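Local coordinates for protein bile acid 7a-dehydratase, BaiE (Clostridium hiranonis DSM 13275, PDB 4L8P) that probably catalyses the 7-alpha dehydration of bile acid intermediates, a lyase step on the bacterial route from primary to secondary bile acids, at residues Cys52-Leu57 with Glu98-Met103; Gly104-Ile109 with Arg120-Asp125; Glu124-Phe129 with Gly138-Ala143; Gly142-Asp147 with Val164-Glu169. All coordinates share one frame; numbering follows the deposited sequence.

Contact 1. Residues Cys52-Leu57 with Glu98-Met103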
loop_
_atom_site.group_PDB
_atom_site.type_symbol
_atom_site.label_atom_id
_atom_site.label_comp_id
_atom_site.label_asym_id
_atom_site.label_seq_id
_atom_site.Cartn_x
_atom_site.Cartn_y
_atom_site.Cartn_z
ATOM N N CYS A 52 11.219 -2.536 -10.540
ATOM C CA CYS A 52 12.426 -2.487 -11.367
ATOM C C CYS A 52 13.570 -1.724 -10.677
ATOM O O CYS A 52 14.741 -2.106 -10.819
ATOM C CB CYS A 52 12.129 -1.880 -12.723
ATOM S SG CYS A 52 11.046 -2.904 -13.739
ATOM N N LEU A 53 13.227 -0.658 -9.953
ATOM C CA LEU A 53 14.210 0.127 -9.220
ATOM C C LEU A 53 14.942 -0.739 -8.191
ATOM O O LEU A 53 16.171 -0.784 -8.147
ATOM C CB LEU A 53 13.530 1.309 -8.527
ATOM C CG LEU A 53 14.373 2.240 -7.640
ATOM C CD1 LEU A 53 15.431 2.931 -8.475
ATOM C CD2 LEU A 53 13.496 3.260 -6.976
ATOM N N ASP A 54 14.162 -1.416 -7.352
ATOM C CA ASP A 54 14.742 -2.224 -6.282
ATOM C C ASP A 54 15.336 -3.521 -6.796
ATOM O O ASP A 54 16.331 -4.015 -6.246
ATOM C CB ASP A 54 13.712 -2.435 -5.196
ATOM C CG ASP A 54 13.348 -1.146 -4.485
ATOM O OD1 ASP A 54 14.191 -0.216 -4.387
ATOM O OD2 ASP A 54 12.197 -1.064 -4.037
ATOM N N GLY A 55 14.773 -4.051 -7.868
ATOM C CA GLY A 55 15.375 -5.212 -8.525
ATOM C C GLY A 55 16.582 -4.880 -9.379
ATOM O O GLY A 55 17.247 -5.804 -9.841
ATOM N N LYS A 56 16.897 -3.591 -9.556
ATOM C CA LYS A 56 18.015 -3.128 -10.404
ATOM C C LYS A 56 17.877 -3.599 -11.871
ATOM O O LYS A 56 18.874 -3.944 -12.530
ATOM C CB LYS A 56 19.386 -3.532 -9.812
ATOM C CG LYS A 56 19.566 -3.094 -8.358
ATOM C CD LYS A 56 20.935 -3.434 -7.793
ATOM C CE LYS A 56 20.961 -3.238 -6.278
ATOM N NZ LYS A 56 20.837 -1.816 -5.872
ATOM N N LEU A 57 16.629 -3.636 -12.337
ATOM C CA LEU A 57 16.295 -4.039 -13.705
ATOM C C LEU A 57 16.234 -2.776 -14.548
ATOM O O LEU A 57 15.153 -2.240 -14.831
ATOM C CB LEU A 57 14.970 -4.798 -13.724
ATOM C CG LEU A 57 14.891 -6.041 -12.820
ATOM C CD1 LEU A 57 13.479 -6.635 -12.862
ATOM C CD2 LEU A 57 15.943 -7.056 -13.238
ATOM N N GLU A 98 24.196 -2.101 -2.629
ATOM C CA GLU A 98 23.108 -1.408 -1.956
ATOM C C GLU A 98 21.779 -2.146 -2.142
ATOM O O GLU A 98 21.250 -2.194 -3.244
ATOM C CB GLU A 98 22.988 0.029 -2.474
ATOM C CG GLU A 98 21.880 0.842 -1.806
ATOM C CD GLU A 98 21.738 2.258 -2.323
ATOM O OE1 GLU A 98 22.664 2.801 -2.974
ATOM O OE2 GLU A 98 20.672 2.845 -2.041
ATOM N N ILE A 99 21.248 -2.715 -1.058
ATOM C CA ILE A 99 19.882 -3.242 -1.041
ATOM C C ILE A 99 18.974 -2.035 -0.834
ATOM O O ILE A 99 19.177 -1.269 0.120
ATOM C CB ILE A 99 19.644 -4.225 0.136
ATOM C CG1 ILE A 99 20.588 -5.442 0.046
ATOM C CG2 ILE A 99 18.188 -4.640 0.236
ATOM C CD1 ILE A 99 20.640 -6.278 1.320
ATOM N N SER A 100 17.959 -1.888 -1.687
ATOM C CA SER A 100 16.968 -0.811 -1.534
ATOM C C SER A 100 15.555 -1.374 -1.502
ATOM O O SER A 100 15.249 -2.398 -2.129
ATOM C CB SER A 100 17.080 0.230 -2.653
ATOM O OG SER A 100 16.790 -0.338 -3.919
HETATM N N MSE A 101 14.700 -0.694 -0.750
HETATM C CA MSE A 101 13.266 -0.976 -0.726
HETATM C C MSE A 101 12.542 0.350 -0.725
HETATM O O MSE A 101 12.553 1.059 0.280
HETATM C CB MSE A 101 12.909 -1.866 0.478
HETATM C CG MSE A 101 13.241 -3.348 0.217
HETATM SE SE MSE A 101 13.184 -4.447 1.849
HETATM C CE MSE A 101 11.237 -4.213 2.088
ATOM N N HIS A 102 11.893 0.676 -1.850
ATOM C CA HIS A 102 11.049 1.868 -1.994
ATOM C C HIS A 102 9.614 1.396 -2.041
ATOM O O HIS A 102 9.178 0.765 -3.021
ATOM C CB HIS A 102 11.400 2.587 -3.305
ATOM C CG HIS A 102 12.768 3.159 -3.314
ATOM N ND1 HIS A 102 13.879 2.410 -3.619
ATOM C CD2 HIS A 102 13.210 4.422 -3.081
ATOM C CE1 HIS A 102 14.956 3.170 -3.516
ATOM N NE2 HIS A 102 14.576 4.407 -3.226
HETATM N N MSE A 103 8.893 1.656 -0.955
HETATM C CA MSE A 103 7.563 1.096 -0.707
HETATM C C MSE A 103 6.541 2.214 -0.810
HETATM O O MSE A 103 6.505 3.129 0.024
HETATM C CB MSE A 103 7.567 0.430 0.667
HETATM C CG MSE A 103 8.500 -0.793 0.628
HETATM SE SE MSE A 103 8.858 -1.461 2.450
HETATM C CE MSE A 103 10.067 -0.024 2.960
HETATM O O HOH W 1 18.225 -0.727 -6.149
HETATM O O HOH W 2 17.035 -3.904 -3.574
#

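Contact 2. Residues Gly104-Ile109 with Arg120-Asp125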
loop_
_atom_site.group_PDB
_atom_site.type_symbol
_atom_site.label_atom_id
_atom_site.label_comp_id
_atom_site.label_asym_id
_atom_site.label_seq_id
_atom_site.Cartn_x
_atom_site.Cartn_y
_atom_site.Cartn_z
ATOM N N GLY A 104 5.723 2.161 -1.866
ATOM C CA GLY A 104 4.675 3.135 -2.086
ATOM C C GLY A 104 3.393 2.741 -1.368
ATOM O O GLY A 104 2.996 1.535 -1.313
ATOM N N HIS A 105 2.736 3.767 -0.839
ATOM C CA HIS A 105 1.455 3.641 -0.153
ATOM C C HIS A 105 0.460 4.699 -0.614
ATOM O O HIS A 105 0.846 5.795 -1.095
ATOM C CB HIS A 105 1.581 3.829 1.361
ATOM C CG HIS A 105 2.665 3.045 1.994
ATOM N ND1 HIS A 105 3.995 3.391 1.881
ATOM C CD2 HIS A 105 2.627 1.922 2.746
ATOM C CE1 HIS A 105 4.727 2.524 2.552
ATOM N NE2 HIS A 105 3.921 1.626 3.071
ATOM N N THR A 106 -0.814 4.361 -0.416
ATOM C CA THR A 106 -1.920 5.303 -0.421
ATOM C C THR A 106 -1.845 6.355 -1.542
ATOM O O THR A 106 -1.735 7.545 -1.287
ATOM C CB THR A 106 -2.148 5.921 0.996
ATOM O OG1 THR A 106 -0.930 6.497 1.515
ATOM C CG2 THR A 106 -2.614 4.857 1.950
ATOM N N PRO A 107 -1.926 5.897 -2.806
ATOM C CA PRO A 107 -1.899 6.820 -3.935
ATOM C C PRO A 107 -3.151 7.702 -4.032
ATOM O O PRO A 107 -4.274 7.278 -3.650
ATOM C CB PRO A 107 -1.828 5.878 -5.146
ATOM C CG PRO A 107 -2.474 4.618 -4.668
ATOM C CD PRO A 107 -2.033 4.496 -3.248
ATOM N N GLU A 108 -2.961 8.916 -4.518
ATOM C CA GLU A 108 -4.037 9.811 -4.923
ATOM C C GLU A 108 -3.764 10.192 -6.388
ATOM O O GLU A 108 -2.986 11.126 -6.661
ATOM C CB GLU A 108 -4.073 11.045 -4.053
ATOM C CG GLU A 108 -4.258 10.755 -2.566
ATOM C CD GLU A 108 -3.914 11.949 -1.705
ATOM O OE1 GLU A 108 -4.693 12.925 -1.690
ATOM O OE2 GLU A 108 -2.838 11.896 -1.048
ATOM N N ILE A 109 -4.390 9.462 -7.304
ATOM C CA ILE A 109 -4.237 9.666 -8.738
ATOM C C ILE A 109 -5.390 10.546 -9.280
ATOM O O ILE A 109 -6.596 10.178 -9.151
ATOM C CB ILE A 109 -4.193 8.338 -9.526
ATOM C CG1 ILE A 109 -3.188 7.304 -8.920
ATOM C CG2 ILE A 109 -3.921 8.617 -11.006
ATOM C CD1 ILE A 109 -1.788 7.821 -8.769
ATOM N N ARG A 120 -0.120 11.468 -6.316
ATOM C CA ARG A 120 0.517 11.537 -5.011
ATOM C C ARG A 120 0.756 10.140 -4.480
ATOM O O ARG A 120 -0.120 9.253 -4.550
ATOM C CB ARG A 120 -0.293 12.322 -4.019
ATOM C CG ARG A 120 -0.605 13.749 -4.443
ATOM C CD ARG A 120 -1.338 14.399 -3.272
ATOM N NE ARG A 120 -1.540 15.824 -3.414
ATOM C CZ ARG A 120 -0.761 16.799 -2.920
ATOM N NH1 ARG A 120 0.350 16.562 -2.232
ATOM N NH2 ARG A 120 -1.121 18.068 -3.124
ATOM N N TRP A 121 1.960 9.945 -3.949
ATOM C CA TRP A 121 2.351 8.675 -3.369
ATOM C C TRP A 121 3.033 8.953 -2.052
ATOM O O TRP A 121 3.780 9.916 -1.937
ATOM C CB TRP A 121 3.319 7.905 -4.267
ATOM C CG TRP A 121 2.672 7.389 -5.533
ATOM C CD1 TRP A 121 2.538 8.058 -6.723
ATOM C CD2 TRP A 121 2.020 6.137 -5.691
ATOM N NE1 TRP A 121 1.845 7.289 -7.613
ATOM C CE2 TRP A 121 1.536 6.084 -7.022
ATOM C CE3 TRP A 121 1.858 5.013 -4.869
ATOM C CZ2 TRP A 121 0.856 4.950 -7.520
ATOM C CZ3 TRP A 121 1.221 3.891 -5.371
ATOM C CH2 TRP A 121 0.752 3.854 -6.695
ATOM N N TYR A 122 2.821 8.053 -1.098
ATOM C CA TYR A 122 3.415 8.149 0.258
ATOM C C TYR A 122 4.510 7.076 0.267
ATOM O O TYR A 122 4.211 5.880 0.221
ATOM C CB TYR A 122 2.332 7.850 1.325
ATOM C CG TYR A 122 2.738 8.139 2.772
ATOM C CD1 TYR A 122 4.027 7.876 3.245
ATOM C CD2 TYR A 122 1.818 8.673 3.664
ATOM C CE1 TYR A 122 4.380 8.149 4.573
ATOM C CE2 TYR A 122 2.154 8.957 4.985
ATOM C CZ TYR A 122 3.433 8.678 5.432
ATOM O OH TYR A 122 3.780 8.992 6.735
ATOM N N LEU A 123 5.769 7.499 0.261
ATOM C CA LEU A 123 6.930 6.603 0.143
ATOM C C LEU A 123 7.563 6.337 1.490
ATOM O O LEU A 123 7.788 7.262 2.242
ATOM C CB LEU A 123 8.001 7.244 -0.741
ATOM C CG LEU A 123 8.045 6.775 -2.165
ATOM C CD1 LEU A 123 8.559 5.320 -2.242
ATOM C CD2 LEU A 123 6.662 6.976 -2.781
ATOM N N GLU A 124 7.874 5.081 1.770
ATOM C CA GLU A 124 8.895 4.706 2.760
ATOM C C GLU A 124 10.078 4.081 2.009
ATOM O O GLU A 124 9.876 3.218 1.178
ATOM C CB GLU A 124 8.366 3.670 3.766
ATOM C CG GLU A 124 9.409 3.429 4.825
ATOM C CD GLU A 124 9.151 2.349 5.813
ATOM O OE1 GLU A 124 8.181 1.530 5.676
ATOM O OE2 GLU A 124 10.015 2.284 6.744
ATOM N N ASP A 125 11.310 4.488 2.352
ATOM C CA ASP A 125 12.504 3.922 1.761
ATOM C C ASP A 125 13.424 3.379 2.847
ATOM O O ASP A 125 13.545 3.966 3.920
ATOM C CB ASP A 125 13.251 4.923 0.889
ATOM C CG ASP A 125 13.612 6.179 1.615
ATOM O OD1 ASP A 125 12.691 6.885 2.046
ATOM O OD2 ASP A 125 14.818 6.489 1.725
#

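Contact 3. Residues Glu124-Phe129 with Gly138-Ala143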
loop_
_atom_site.group_PDB
_atom_site.type_symbol
_atom_site.label_atom_id
_atom_site.label_comp_id
_atom_site.label_asym_id
_atom_site.label_seq_id
_atom_site.Cartn_x
_atom_site.Cartn_y
_atom_site.Cartn_z
ATOM N N GLU A 124 7.874 5.081 1.770
ATOM C CA GLU A 124 8.895 4.706 2.760
ATOM C C GLU A 124 10.078 4.081 2.009
ATOM O O GLU A 124 9.876 3.218 1.178
ATOM C CB GLU A 124 8.366 3.670 3.766
ATOM C CG GLU A 124 9.409 3.429 4.825
ATOM C CD GLU A 124 9.151 2.349 5.813
ATOM O OE1 GLU A 124 8.181 1.530 5.676
ATOM O OE2 GLU A 124 10.015 2.284 6.744
ATOM N N ASP A 125 11.310 4.488 2.352
ATOM C CA ASP A 125 12.504 3.922 1.761
ATOM C C ASP A 125 13.424 3.379 2.847
ATOM O O ASP A 125 13.545 3.966 3.920
ATOM C CB ASP A 125 13.251 4.923 0.889
ATOM C CG ASP A 125 13.612 6.179 1.615
ATOM O OD1 ASP A 125 12.691 6.885 2.046
ATOM O OD2 ASP A 125 14.818 6.489 1.725
ATOM N N ASN A 126 14.002 2.214 2.581
ATOM C CA ASN A 126 15.016 1.611 3.431
ATOM C C ASN A 126 16.175 1.205 2.509
ATOM O O ASN A 126 15.961 0.618 1.438
ATOM C CB ASN A 126 14.511 0.343 4.110
ATOM C CG ASN A 126 13.346 0.561 5.077
ATOM O OD1 ASN A 126 12.975 1.687 5.470
ATOM N ND2 ASN A 126 12.752 -0.535 5.467
ATOM N N LEU A 127 17.385 1.591 2.894
ATOM C CA LEU A 127 18.596 1.293 2.133
ATOM C C LEU A 127 19.581 0.624 3.076
ATOM O O LEU A 127 19.735 1.055 4.226
ATOM C CB LEU A 127 19.217 2.556 1.535
ATOM C CG LEU A 127 18.313 3.562 0.814
ATOM C CD1 LEU A 127 19.187 4.752 0.429
ATOM C CD2 LEU A 127 17.595 2.962 -0.393
ATOM N N ILE A 128 20.234 -0.436 2.585
ATOM C CA ILE A 128 21.276 -1.160 3.330
ATOM C C ILE A 128 22.496 -1.377 2.419
ATOM O O ILE A 128 22.379 -1.927 1.329
ATOM C CB ILE A 128 20.764 -2.536 3.826
ATOM C CG1 ILE A 128 19.572 -2.349 4.791
ATOM C CG2 ILE A 128 21.896 -3.352 4.464
ATOM C CD1 ILE A 128 18.787 -3.608 5.086
ATOM N N PHE A 129 23.654 -0.926 2.878
ATOM C CA PHE A 129 24.913 -1.166 2.175
ATOM C C PHE A 129 25.591 -2.390 2.801
ATOM O O PHE A 129 25.859 -2.412 4.009
ATOM C CB PHE A 129 25.797 0.084 2.244
ATOM C CG PHE A 129 25.271 1.232 1.431
ATOM C CD1 PHE A 129 24.365 2.139 1.981
ATOM C CD2 PHE A 129 25.658 1.385 0.094
ATOM C CE1 PHE A 129 23.862 3.187 1.222
ATOM C CE2 PHE A 129 25.165 2.432 -0.664
ATOM C CZ PHE A 129 24.273 3.334 -0.101
ATOM N N GLY A 138 23.019 2.029 7.135
ATOM C CA GLY A 138 21.586 1.945 6.824
ATOM C C GLY A 138 21.017 3.348 6.714
ATOM O O GLY A 138 21.475 4.263 7.403
ATOM N N ILE A 139 20.063 3.528 5.813
ATOM C CA ILE A 139 19.343 4.789 5.638
ATOM C C ILE A 139 17.861 4.446 5.575
ATOM O O ILE A 139 17.461 3.601 4.764
ATOM C CB ILE A 139 19.766 5.530 4.360
ATOM C CG1 ILE A 139 21.268 5.849 4.369
ATOM C CG2 ILE A 139 18.948 6.814 4.182
ATOM C CD1 ILE A 139 21.795 6.287 3.021
ATOM N N ASN A 140 17.052 5.109 6.401
ATOM C CA ASN A 140 15.579 4.980 6.375
ATOM C C ASN A 140 14.967 6.376 6.198
ATOM O O ASN A 140 15.493 7.348 6.721
ATOM C CB ASN A 140 15.023 4.451 7.711
ATOM C CG ASN A 140 15.499 3.056 8.055
ATOM O OD1 ASN A 140 15.685 2.227 7.182
ATOM N ND2 ASN A 140 15.680 2.797 9.344
ATOM N N GLY A 141 13.842 6.445 5.524
ATOM C CA GLY A 141 13.142 7.693 5.366
ATOM C C GLY A 141 11.700 7.547 4.923
ATOM O O GLY A 141 11.191 6.446 4.683
ATOM N N GLY A 142 11.068 8.698 4.775
ATOM C CA GLY A 142 9.733 8.806 4.232
ATOM C C GLY A 142 9.637 10.051 3.400
ATOM O O GLY A 142 10.352 11.023 3.646
ATOM N N ALA A 143 8.725 10.051 2.437
ATOM C CA ALA A 143 8.532 11.199 1.572
ATOM C C ALA A 143 7.135 11.236 0.984
ATOM O O ALA A 143 6.526 10.188 0.773
ATOM C CB ALA A 143 9.573 11.183 0.450
HETATM O O HOH W 3 11.472 4.552 7.204
#

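Contact 4. Residues Gly142-Asp147 with Val164-Glu169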
loop_
_atom_site.group_PDB
_atom_site.type_symbol
_atom_site.label_atom_id
_atom_site.label_comp_id
_atom_site.label_asym_id
_atom_site.label_seq_id
_atom_site.Cartn_x
_atom_site.Cartn_y
_atom_site.Cartn_z
ATOM N N GLY A 142 11.068 8.698 4.775
ATOM C CA GLY A 142 9.733 8.806 4.232
ATOM C C GLY A 142 9.637 10.051 3.400
ATOM O O GLY A 142 10.352 11.023 3.646
ATOM N N ALA A 143 8.725 10.051 2.437
ATOM C CA ALA A 143 8.532 11.199 1.572
ATOM C C ALA A 143 7.135 11.236 0.984
ATOM O O ALA A 143 6.526 10.188 0.773
ATOM C CB ALA A 143 9.573 11.183 0.450
ATOM N N PHE A 144 6.645 12.457 0.717
ATOM C CA PHE A 144 5.423 12.658 -0.058
ATOM C C PHE A 144 5.871 13.050 -1.464
ATOM O O PHE A 144 6.459 14.110 -1.643
ATOM C CB PHE A 144 4.588 13.788 0.529
ATOM C CG PHE A 144 4.122 13.543 1.940
ATOM C CD1 PHE A 144 3.332 12.451 2.224
ATOM C CD2 PHE A 144 4.434 14.453 2.971
ATOM C CE1 PHE A 144 2.864 12.230 3.523
ATOM C CE2 PHE A 144 3.964 14.235 4.264
ATOM C CZ PHE A 144 3.195 13.119 4.517
ATOM N N TYR A 145 5.546 12.211 -2.439
ATOM C CA TYR A 145 5.858 12.445 -3.869
ATOM C C TYR A 145 4.606 12.885 -4.583
ATOM O O TYR A 145 3.489 12.418 -4.276
ATOM C CB TYR A 145 6.366 11.148 -4.510
ATOM C CG TYR A 145 7.857 10.959 -4.361
ATOM C CD1 TYR A 145 8.408 10.484 -3.186
ATOM C CD2 TYR A 145 8.733 11.323 -5.392
ATOM C CE1 TYR A 145 9.779 10.342 -3.041
ATOM C CE2 TYR A 145 10.111 11.172 -5.251
ATOM C CZ TYR A 145 10.623 10.683 -4.076
ATOM O OH TYR A 145 11.984 10.535 -3.919
ATOM N N THR A 146 4.783 13.820 -5.510
ATOM C CA THR A 146 3.754 14.169 -6.481
ATOM C C THR A 146 4.310 13.990 -7.898
ATOM O O THR A 146 5.089 14.813 -8.383
ATOM C CB THR A 146 3.212 15.593 -6.238
ATOM O OG1 THR A 146 2.728 15.671 -4.885
ATOM C CG2 THR A 146 2.081 15.889 -7.179
ATOM N N ASP A 147 3.886 12.908 -8.551
ATOM C CA ASP A 147 4.345 12.505 -9.895
ATOM C C ASP A 147 3.490 13.182 -10.965
ATOM O O ASP A 147 2.298 13.460 -10.720
ATOM C CB ASP A 147 4.126 11.015 -10.145
ATOM C CG ASP A 147 4.988 10.095 -9.293
ATOM O OD1 ASP A 147 5.955 10.539 -8.605
ATOM O OD2 ASP A 147 4.733 8.877 -9.349
ATOM N N VAL A 164 8.506 16.083 -0.856
ATOM C CA VAL A 164 8.865 16.592 0.429
ATOM C C VAL A 164 9.351 15.414 1.272
ATOM O O VAL A 164 8.630 14.446 1.468
ATOM C CB VAL A 164 7.653 17.254 1.121
ATOM C CG1 VAL A 164 7.991 17.629 2.562
ATOM C CG2 VAL A 164 7.207 18.464 0.331
ATOM N N ARG A 165 10.569 15.516 1.794
ATOM C CA ARG A 165 11.138 14.471 2.643
ATOM C C ARG A 165 10.544 14.641 4.049
ATOM O O ARG A 165 10.778 15.659 4.691
ATOM C CB ARG A 165 12.675 14.622 2.632
ATOM C CG ARG A 165 13.454 13.398 3.032
ATOM C CD ARG A 165 13.488 12.410 1.886
ATOM N NE ARG A 165 14.422 11.307 2.129
ATOM C CZ ARG A 165 14.104 10.016 2.259
ATOM N NH1 ARG A 165 12.849 9.585 2.178
ATOM N NH2 ARG A 165 15.078 9.118 2.437
ATOM N N ILE A 166 9.789 13.648 4.524
ATOM C CA ILE A 166 9.210 13.693 5.863
ATOM C C ILE A 166 10.356 13.628 6.872
ATOM O O ILE A 166 10.456 14.446 7.807
ATOM C CB ILE A 166 8.252 12.527 6.090
ATOM C CG1 ILE A 166 7.100 12.555 5.063
ATOM C CG2 ILE A 166 7.740 12.505 7.528
ATOM C CD1 ILE A 166 6.364 11.249 4.961
ATOM N N PHE A 167 11.198 12.623 6.656
ATOM C CA PHE A 167 12.428 12.496 7.405
ATOM C C PHE A 167 13.393 11.543 6.729
ATOM O O PHE A 167 13.015 10.767 5.859
ATOM C CB PHE A 167 12.159 12.079 8.856
ATOM C CG PHE A 167 12.280 10.610 9.095
ATOM C CD1 PHE A 167 11.358 9.729 8.564
ATOM C CD2 PHE A 167 13.310 10.118 9.875
ATOM C CE1 PHE A 167 11.502 8.357 8.791
ATOM C CE2 PHE A 167 13.440 8.761 10.104
ATOM C CZ PHE A 167 12.541 7.891 9.551
ATOM N N GLU A 168 14.642 11.613 7.172
ATOM C CA GLU A 168 15.672 10.703 6.724
ATOM C C GLU A 168 16.632 10.511 7.883
ATOM O O GLU A 168 16.960 11.486 8.561
ATOM C CB GLU A 168 16.406 11.252 5.508
ATOM C CG GLU A 168 17.342 10.231 4.897
ATOM C CD GLU A 168 17.988 10.730 3.609
ATOM O OE1 GLU A 168 17.271 10.915 2.631
ATOM O OE2 GLU A 168 19.201 10.954 3.561
ATOM N N GLU A 169 17.052 9.273 8.117
ATOM C CA GLU A 169 18.027 8.964 9.153
ATOM C C GLU A 169 19.109 8.063 8.581
ATOM O O GLU A 169 18.819 7.174 7.780
ATOM C CB GLU A 169 17.369 8.315 10.385
ATOM C CG GLU A 169 16.759 6.950 10.107
ATOM C CD GLU A 169 16.091 6.298 11.312
ATOM O OE1 GLU A 169 16.174 6.830 12.440
ATOM O OE2 GLU A 169 15.531 5.194 11.102
#

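Contact 1. Residues Cys52-Leu57 with Glu98-Met103
Asp54, in the last turn of helix 22-55, turns its carboxylate onto strand 98-111 and takes three hydrogen bonds from it. His102 ND1 donates to Asp54 OD1 over 2.8 Å at an N-H...O angle of 169°, meeting the syn lone pair, with the oxygen in the imidazole plane. Carboxylate and ring are nearly coplanar, 17° apart. Ser100 OG gives its proton to the same Asp54 OD1 over 2.6 Å, from the anti side and well out of the carboxylate plane. The other oxygen, Asp54 OD2, receives the backbone His102 N at 2.8 Å in an almost straight bond, and Tyr122 OH of the second subunit also binds it. With both oxygens engaged, the carboxylate can hardly rotate.

The apolar part is one CH-pi contact: Leu53 CD2 sits over a face of the imidazole, 3.6 Å from the His102 ring centroid. Leu53 chi1 of 177°, with CG anti to the backbone N, carries that methyl over the ring.

A third group is built round the helix end. Lys56 leaves the helix with positive phi, in a Schellman motif, and reaches across to the strand so that NZ meets Glu98 O at 2.7 Å, nearly along the C=O axis. Water joins in: one molecule ties Lys56 NZ, Leu53 O and Ser100 OG together, and another links Asp54 O to Ser100 N.

A bound pentaethylene glycol lies about 4 Å from the His102 side chain. A histidine-carboxylate pair between helix and curved sheet, beside a likely pocket, is consistent with the cystatin-like cavity of SnoaL-like proteins.

Contact 2. Residues Gly104-Ile109 with Arg120-Asp125
Pro107 sets CB over one face of the Trp121 indole in a tightly packed part of the contact, 3.5 Å from the centroid of the six-membered ring and 6° off its normal. Ile109 CD1 adds to the patch, 3.8 Å from Trp121 NE1, while that nitrogen makes its hydrogen bond with Tyr149 OH. Trp121 has CG anti to its own carbonyl carbon (chi1 -69°), which swings the indole back to meet the proline.

Tyr122 O is gripped twice by one residue, His105 N at 2.8 Å and His105 ND1 at 3.0 Å. The ring nitrogen comes from above the carbonyl plane, although the oxygen stays in the imidazole plane. The remaining ring nitrogen, NE2, binds the nickel ion together with His105 of the other two subunits, so the Tyr122 carbonyl is a second-shell acceptor that probably helps set the rotation of the imidazole. The strands form a beta hairpin of the SnoaL-like sheet, and the chain corner at Thr106 shifts the register by one residue, a beta bulge, before Glu108 pairs with Arg120.

The looser, solvent side is the partly exposed Arg120 side chain; Glu108 itself is buried. Glu108 OE2 touches only the aliphatic part of Arg120, 3.7 Å from CD, with Glu108 OE1 and Arg120 NE 4.6 Å apart. Glu108 instead salt-bridges Arg51 of the third subunit.

Contact 3. Residues Glu124-Phe129 with Gly138-Ala143
Leu127 and Ile139 face each other across an antiparallel beta hairpin, the two middle strands of this chain's four-stranded SnoaL-like sheet. Their side chains slant across one another on one face of the sheet, Leu127 CD1 meeting Ile139 CD1 at 4.0 Å. Phe129, on the same face, turns the edge of its ring to that methyl, with Phe129 CE1 4.1 Å from Ile139 CD1, so the isoleucine tip touches both a leucine branch and an aromatic rim. Beneath them the backbone pairs closely, Leu127 N donating to Ile139 O over 2.7 Å.

Further along this face the apolar packing gives way to a carboxylate. Asp125 has CG between its backbone N and carbonyl carbon (chi1 56°), which folds the carboxylate down against the opposite strand. Asp125 OD1 comes within 3.1 Å of Gly141 C, and the missing side chain of Gly141 leaves the oxygen room to lie there. The neighbouring carbonyl offers it no proton; the salt-bridge partner of Asp125 OD1 is Arg165, on strand 155-172. The backbones of Asp125 and Gly141 meanwhile form a hydrogen-bonded pair.

On the other face Asn126 stands opposite Asn140, a non-hydrogen-bonded pair whose amide planes are turned 59° apart. Glu124 extends away from the strand on that face, and its CG passes 3.5 Å from Gly141 O. Its carboxylate reaches the sodium ion shared with Glu124 of the two other subunits. A water bridges it to the partner strand, donating to Glu124 OE2 at 2.7 Å and to Gly141 O at 3.2 Å.

Contact 4. Residues Gly142-Asp147 with Val164-Glu169
Gly142 O is gripped from the partner strand by two groups: Ile166 N at 2.8 Å, from above the carbonyl plane, and Arg165 NH1 in a weak bond of 3.2 Å. The double grip sits at a classic beta bulge, in which Ile166 and Phe167 both stand opposite Gly142. Gly142 N then bonds to Phe167 O, and past the bulge Phe144 and Val164 exchange a regular pair of backbone bonds.

The Ile166 and Phe144 side chains cross at about a right angle, with Ile166 CD1 over one face of the ring, 3.8 Å from the Phe144 centroid, while Ile166 CG1 is 3.6 Å from Phe144 CE2. Tyr122 meets the same phenyl group edge-to-face, and Arg51 of the third subunit packs on it as well. Beyond the bulge, residues 167-169 pair antiparallel with a strand of the third subunit, so the sheet runs on across the interface.

On the opposite face Arg165 bends at its second torsion (chi2 77°), bringing the guanidinium back alongside its own strand. It holds Glu168 side-on, NE at 2.9 Å and NH2 at 2.8 Å from the single oxygen OE1, with that oxygen in the guanidinium plane. NH1, besides its weak bond to Gly142 O, forms a salt bridge with Asp125 OD1. One guanidinium shared by two carboxylates probably helps keep both acids ionised, and it ties residues of three strands together.

In the fold
The four contacts follow the sheet from strand to strand: contact 1 brings the helix end to strand 98-111, contact 2 joins that strand to 116-129, contact 3 joins 116-129 to 137-152, and contact 4 adds 155-172. Contacts 2 and 3 share Glu124 and Asp125; contacts 3 and 4 share Gly142 and Ala143. Contacts 1 and 3, with centres about 11 Å apart, meet where Ile99 N lies 2.8 Å from Ile128 O. Arg165 NH1, 2.7 Å from Asp125 OD1, ties contact 4 to contacts 2 and 3. The nickel and sodium sites of the trimer lie by contacts 2 and 3, whereas the probable ligand pocket lies beside contact 1.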